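Local coordinates for SusD family protein (Bacteroides uniformis, PDB 7KV1), which probably binds beta-glucans at the cell surface, as a SusD-family glycan-binding protein of a human gut bacterium, at residues 198-203 with 232-237; 205-210 with 261-266. All coordinates share one frame; numbering follows the deposited sequence.

How the interactions relate
Both contacts draw on the chain from helix 185-201 to the loop after helix 250-262, and they lie side by side, with centres about 13 Å apart. Interaction 1 is the interior one. It is apolar, joins helix 185-201 to helix 230-244, and depends on one isoleucine among an alanine and two tyrosines. Interaction 2 is only partly buried and joins a loop to the end of helix 250-262 and the turn after it. It mixes a lysine-to-carbonyl hydrogen bond with aliphatic packing on a phenylalanine, beside a bound cobalt hexammine(III). The two contacts touch through Tyr234 with Leu207 and Val199 with Leu205. Helix 250-262 also packs against interaction 1.

Interaction 1: residues 198-203 with 232-237; sequences AVIDSK and MAYMVY
Ile200 O, on the residue that carries this contact, takes two donors. Lys203 N reaches it at 3.0 Å, and the second is Gln230 NE2, just before segment 232-237. Lys203 has positive phi and is the first residue to leave the helical path. In the same last turn, Ser202 OG bonds back to Val199 O at 2.6 Å, with the hydroxyl tilted 18° from the carbonyl plane.

Across the contact the meeting is apolar. The Ile200 side chain points at helix 230-244, and its CG1, CG2 and CD1 make their main contacts with Ala233, Tyr234 and Tyr237 in turn. CG1 sits 3.9 Å from Ala233 CB. It is anti to the carbonyl carbon (chi1 -73°) and CG2 anti to the backbone N, which sets CG2 on the Tyr234 side. CG2 meets CE1 of Tyr234 at 3.9 Å, at the ring edge and close to its plane. CD1 ends 3.9 Å from Tyr237 CB and also lies by Ala233 O. The Ile200 and Tyr237 side chains cross at about a right angle.

The pairing of helices 185-201 and 230-244 is consistent with the tetratricopeptide-like helical part of the SusD fold. Helix 250-262 packs on Ile200 and both tyrosines. Its Tyr256 stacks with Tyr234, meets Tyr237 edge-to-face and also touches Ile200. The phenol oxygens bond beyond the two segments, Tyr234 OH to Glu259 and Tyr237 OH to Glu197.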
# COMPACT_ATOMS: atom_id res chain seq x y z
N ALA A 198 18.39 3.34 12.03
CA ALA A 198 19.18 4.60 12.17
C ALA A 198 18.26 5.82 12.08
O ALA A 198 18.40 6.76 12.92
CB ALA A 198 20.31 4.65 11.18
N VAL A 199 17.33 5.85 11.14
CA VAL A 199 16.40 7.00 11.03
C VAL A 199 15.55 7.11 12.31
O VAL A 199 15.45 8.20 12.89
CB VAL A 199 15.54 6.90 9.75
CG1 VAL A 199 14.36 7.85 9.77
CG2 VAL A 199 16.40 7.10 8.52
N ILE A 200 14.95 6.01 12.74
CA ILE A 200 14.05 6.01 13.93
C ILE A 200 14.85 6.39 15.20
O ILE A 200 14.37 7.26 16.00
CB ILE A 200 13.35 4.63 14.02
CG1 ILE A 200 12.29 4.51 12.93
CG2 ILE A 200 12.78 4.38 15.42
CD1 ILE A 200 11.71 3.12 12.75
N ASP A 201 16.02 5.78 15.41
CA ASP A 201 16.86 6.00 16.62
C ASP A 201 17.34 7.46 16.68
O ASP A 201 17.62 7.91 17.79
CB ASP A 201 18.08 5.08 16.68
CG ASP A 201 17.75 3.62 16.90
OD1 ASP A 201 16.61 3.35 17.28
OD2 ASP A 201 18.66 2.77 16.72
N SER A 202 17.45 8.18 15.56
CA SER A 202 17.80 9.63 15.54
C SER A 202 16.81 10.45 16.40
O SER A 202 17.21 11.53 16.86
CB SER A 202 17.90 10.18 14.14
OG SER A 202 16.62 10.44 13.57
N LYS A 203 15.57 9.97 16.55
CA LYS A 203 14.40 10.70 17.12
C LYS A 203 14.33 12.15 16.63
O LYS A 203 13.95 13.05 17.43
CB LYS A 203 14.45 10.61 18.65
CG LYS A 203 14.19 9.22 19.20
CD LYS A 203 13.73 9.21 20.66
CE LYS A 203 14.56 8.29 21.52
NZ LYS A 203 14.38 6.87 21.13
N MET A 232 4.83 7.37 10.79
CA MET A 232 4.85 6.69 9.47
C MET A 232 6.02 5.70 9.45
O MET A 232 5.85 4.59 8.91
CB MET A 232 4.94 7.69 8.32
CG MET A 232 5.04 7.03 6.97
SD MET A 232 6.73 6.99 6.38
CE MET A 232 6.51 6.45 4.69
N ALA A 233 7.17 6.10 10.03
CA ALA A 233 8.40 5.29 10.14
C ALA A 233 8.11 4.00 10.92
O ALA A 233 8.57 2.90 10.50
CB ALA A 233 9.51 6.10 10.79
N TYR A 234 7.44 4.13 12.06
CA TYR A 234 7.01 2.97 12.88
C TYR A 234 6.17 1.98 12.03
O TYR A 234 6.33 0.77 12.18
CB TYR A 234 6.20 3.44 14.10
CG TYR A 234 6.96 4.21 15.14
CD1 TYR A 234 8.35 4.29 15.15
CD2 TYR A 234 6.29 4.79 16.20
CE1 TYR A 234 9.03 5.00 16.12
CE2 TYR A 234 6.96 5.48 17.20
CZ TYR A 234 8.34 5.59 17.16
OH TYR A 234 8.99 6.26 18.16
N MET A 235 5.28 2.48 11.19
CA MET A 235 4.37 1.64 10.37
C MET A 235 5.19 0.95 9.27
O MET A 235 4.94 -0.22 8.99
CB MET A 235 3.22 2.49 9.81
CG MET A 235 2.30 3.00 10.93
SD MET A 235 1.50 1.65 11.90
CE MET A 235 0.34 0.96 10.72
N VAL A 236 6.15 1.63 8.68
CA VAL A 236 7.04 0.99 7.67
C VAL A 236 7.85 -0.11 8.38
O VAL A 236 7.99 -1.24 7.84
CB VAL A 236 7.96 2.01 6.98
CG1 VAL A 236 8.94 1.29 6.07
CG2 VAL A 236 7.16 3.04 6.19
N TYR A 237 8.35 0.21 9.57
CA TYR A 237 9.19 -0.73 10.36
C TYR A 237 8.38 -2.01 10.59
O TYR A 237 8.88 -3.08 10.27
CB TYR A 237 9.67 -0.08 11.66
CG TYR A 237 10.62 -0.94 12.45
CD1 TYR A 237 11.98 -0.90 12.17
CD2 TYR A 237 10.19 -1.81 13.43
CE1 TYR A 237 12.88 -1.67 12.86
CE2 TYR A 237 11.09 -2.58 14.14
CZ TYR A 237 12.44 -2.47 13.89
OH TYR A 237 13.34 -3.23 14.57

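Interaction 2: residues 205-210 with 261-266; sequences LPLKYY and IDSPSF. With NCO (cobalt hexammine(III)), chain C.
The cobalt hexammine(III) site is built largely on segment 261-266, and Leu207 and Lys208 of a neighbouring loop pack against that segment. Segment 261-266 takes in the last residues of helix 250-262 and the turn that follows, in the helical scaffold of a SusD-family protein. The complex ion is probably a crystallisation additive, not a natural ligand.

Three backbone carbonyls face the ion, those of Ile261, Ser263 and Phe266. Each accepts from three ammines, and ammine N5 is shared by all three, at 2.9 Å from Ile261 O. Tyr408 OH adds a further bond from helix 408-420. The turn is held by Ser263 OG, which accepts from Ser265 N at 3.0 Å in an ST turn. That bond is nearly straight, at 167°.

Lys208 makes the polar link between the segments. Its chain is fully extended, with CG anti to the backbone N (chi1 -176°), and this carries NZ past the Phe266 ring to Ser265 O at 2.6 Å. The ammonium comes in tilted 19° from the carbonyl plane. NZ also forms a salt bridge with Asp284, so the carbonyl and the carboxylate share one ammonium group. On the way, Lys208 CD lies 3.7 Å from Ser265 CB. Lys208 CG meets Phe266 CZ obliquely at 3.8 Å, and the two side chains run past each other in opposite directions. With an alanine here, Ser265 O would probably lose this donor and Asp284 this salt-bridge partner, and a gap would be likely to open beside the Phe266 ring.

One residue earlier, Leu207 CD2 rests 4.0 Å from Ser263 OG, the oxygen that closes the ST turn.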
# COMPACT_ATOMS: atom_id res chain seq x y z
N LEU A 205 12.43 13.03 13.52
CA LEU A 205 11.14 13.31 12.85
C LEU A 205 10.08 13.57 13.91
O LEU A 205 10.04 12.92 14.94
CB LEU A 205 10.74 12.13 11.97
CG LEU A 205 11.71 11.79 10.84
CD1 LEU A 205 11.20 10.58 10.06
CD2 LEU A 205 11.88 12.97 9.91
N PRO A 206 9.14 14.50 13.67
CA PRO A 206 8.02 14.66 14.59
C PRO A 206 7.05 13.46 14.48
O PRO A 206 7.05 12.74 13.46
CB PRO A 206 7.38 15.95 14.11
CG PRO A 206 7.68 15.98 12.64
CD PRO A 206 9.06 15.36 12.49
N LEU A 207 6.30 13.20 15.55
CA LEU A 207 5.49 11.95 15.65
C LEU A 207 4.38 12.04 14.62
O LEU A 207 4.20 11.06 13.85
CB LEU A 207 4.92 11.74 17.06
CG LEU A 207 4.20 10.39 17.25
CD1 LEU A 207 5.17 9.23 17.12
CD2 LEU A 207 3.49 10.34 18.58
N LYS A 208 3.73 13.21 14.56
CA LYS A 208 2.49 13.43 13.77
C LYS A 208 2.50 14.79 13.06
O LYS A 208 2.07 14.82 11.86
CB LYS A 208 1.28 13.32 14.70
CG LYS A 208 -0.05 13.44 13.98
CD LYS A 208 -1.24 13.48 14.90
CE LYS A 208 -2.53 13.54 14.11
NZ LYS A 208 -3.72 13.42 14.99
N TYR A 209 2.92 15.87 13.73
CA TYR A 209 2.83 17.25 13.17
C TYR A 209 4.21 17.90 13.18
O TYR A 209 4.94 17.76 14.18
CB TYR A 209 1.87 18.14 13.96
CG TYR A 209 0.41 17.78 13.83
CD1 TYR A 209 -0.26 17.93 12.64
CD2 TYR A 209 -0.31 17.31 14.92
CE1 TYR A 209 -1.61 17.61 12.52
CE2 TYR A 209 -1.65 16.98 14.83
CZ TYR A 209 -2.30 17.13 13.62
OH TYR A 209 -3.62 16.82 13.52
N TYR A 210 4.53 18.60 12.09
CA TYR A 210 5.65 19.56 12.01
C TYR A 210 5.20 20.87 12.68
O TYR A 210 4.01 21.20 12.56
CB TYR A 210 6.07 19.73 10.55
CG TYR A 210 6.86 18.57 10.01
CD1 TYR A 210 6.23 17.36 9.71
CD2 TYR A 210 8.24 18.65 9.86
CE1 TYR A 210 6.96 16.28 9.23
CE2 TYR A 210 8.97 17.58 9.37
CZ TYR A 210 8.33 16.39 9.06
OH TYR A 210 9.07 15.32 8.64
N ILE A 261 -0.40 3.52 20.09
CA ILE A 261 -1.60 3.16 20.90
C ILE A 261 -1.59 3.96 22.22
O ILE A 261 -2.66 4.32 22.70
CB ILE A 261 -1.66 1.63 21.08
CG1 ILE A 261 -1.84 0.94 19.73
CG2 ILE A 261 -2.74 1.21 22.05
CD1 ILE A 261 -1.58 -0.53 19.76
N ASP A 262 -0.42 4.24 22.81
CA ASP A 262 -0.30 4.99 24.09
C ASP A 262 -0.38 6.50 23.85
O ASP A 262 -0.52 7.24 24.82
CB ASP A 262 0.98 4.64 24.83
CG ASP A 262 0.97 3.23 25.39
OD1 ASP A 262 -0.12 2.63 25.45
OD2 ASP A 262 2.05 2.73 25.72
N SER A 263 -0.32 6.94 22.61
CA SER A 263 -0.30 8.37 22.25
C SER A 263 -1.69 9.00 22.34
O SER A 263 -2.68 8.40 21.95
CB SER A 263 0.25 8.57 20.87
OG SER A 263 -0.06 9.88 20.42
N PRO A 264 -1.80 10.28 22.74
CA PRO A 264 -3.09 10.97 22.75
C PRO A 264 -3.55 11.46 21.37
O PRO A 264 -4.70 11.89 21.29
CB PRO A 264 -2.84 12.14 23.73
CG PRO A 264 -1.38 12.46 23.54
CD PRO A 264 -0.71 11.12 23.28
N SER A 265 -2.73 11.34 20.32
CA SER A 265 -2.93 12.03 19.02
C SER A 265 -3.60 11.15 17.96
O SER A 265 -4.02 11.71 16.92
CB SER A 265 -1.63 12.59 18.50
OG SER A 265 -0.97 13.33 19.52
N PHE A 266 -3.82 9.86 18.21
CA PHE A 266 -4.37 8.93 17.19
C PHE A 266 -5.63 8.26 17.75
O PHE A 266 -5.66 7.93 18.95
CB PHE A 266 -3.32 7.89 16.78
CG PHE A 266 -2.19 8.49 15.99
CD1 PHE A 266 -2.43 8.99 14.72
CD2 PHE A 266 -0.93 8.63 16.54
CE1 PHE A 266 -1.41 9.58 13.99
CE2 PHE A 266 0.09 9.22 15.81
CZ PHE A 266 -0.15 9.70 14.54
CO NCO C . -5.78 6.33 22.41
N1 NCO C . -5.67 8.31 22.09
N2 NCO C . -5.69 4.37 22.79
N3 NCO C . -7.28 6.53 23.81
N4 NCO C . -4.42 6.52 23.82
N5 NCO C . -4.29 6.07 21.03
N6 NCO C . -7.16 6.11 21.01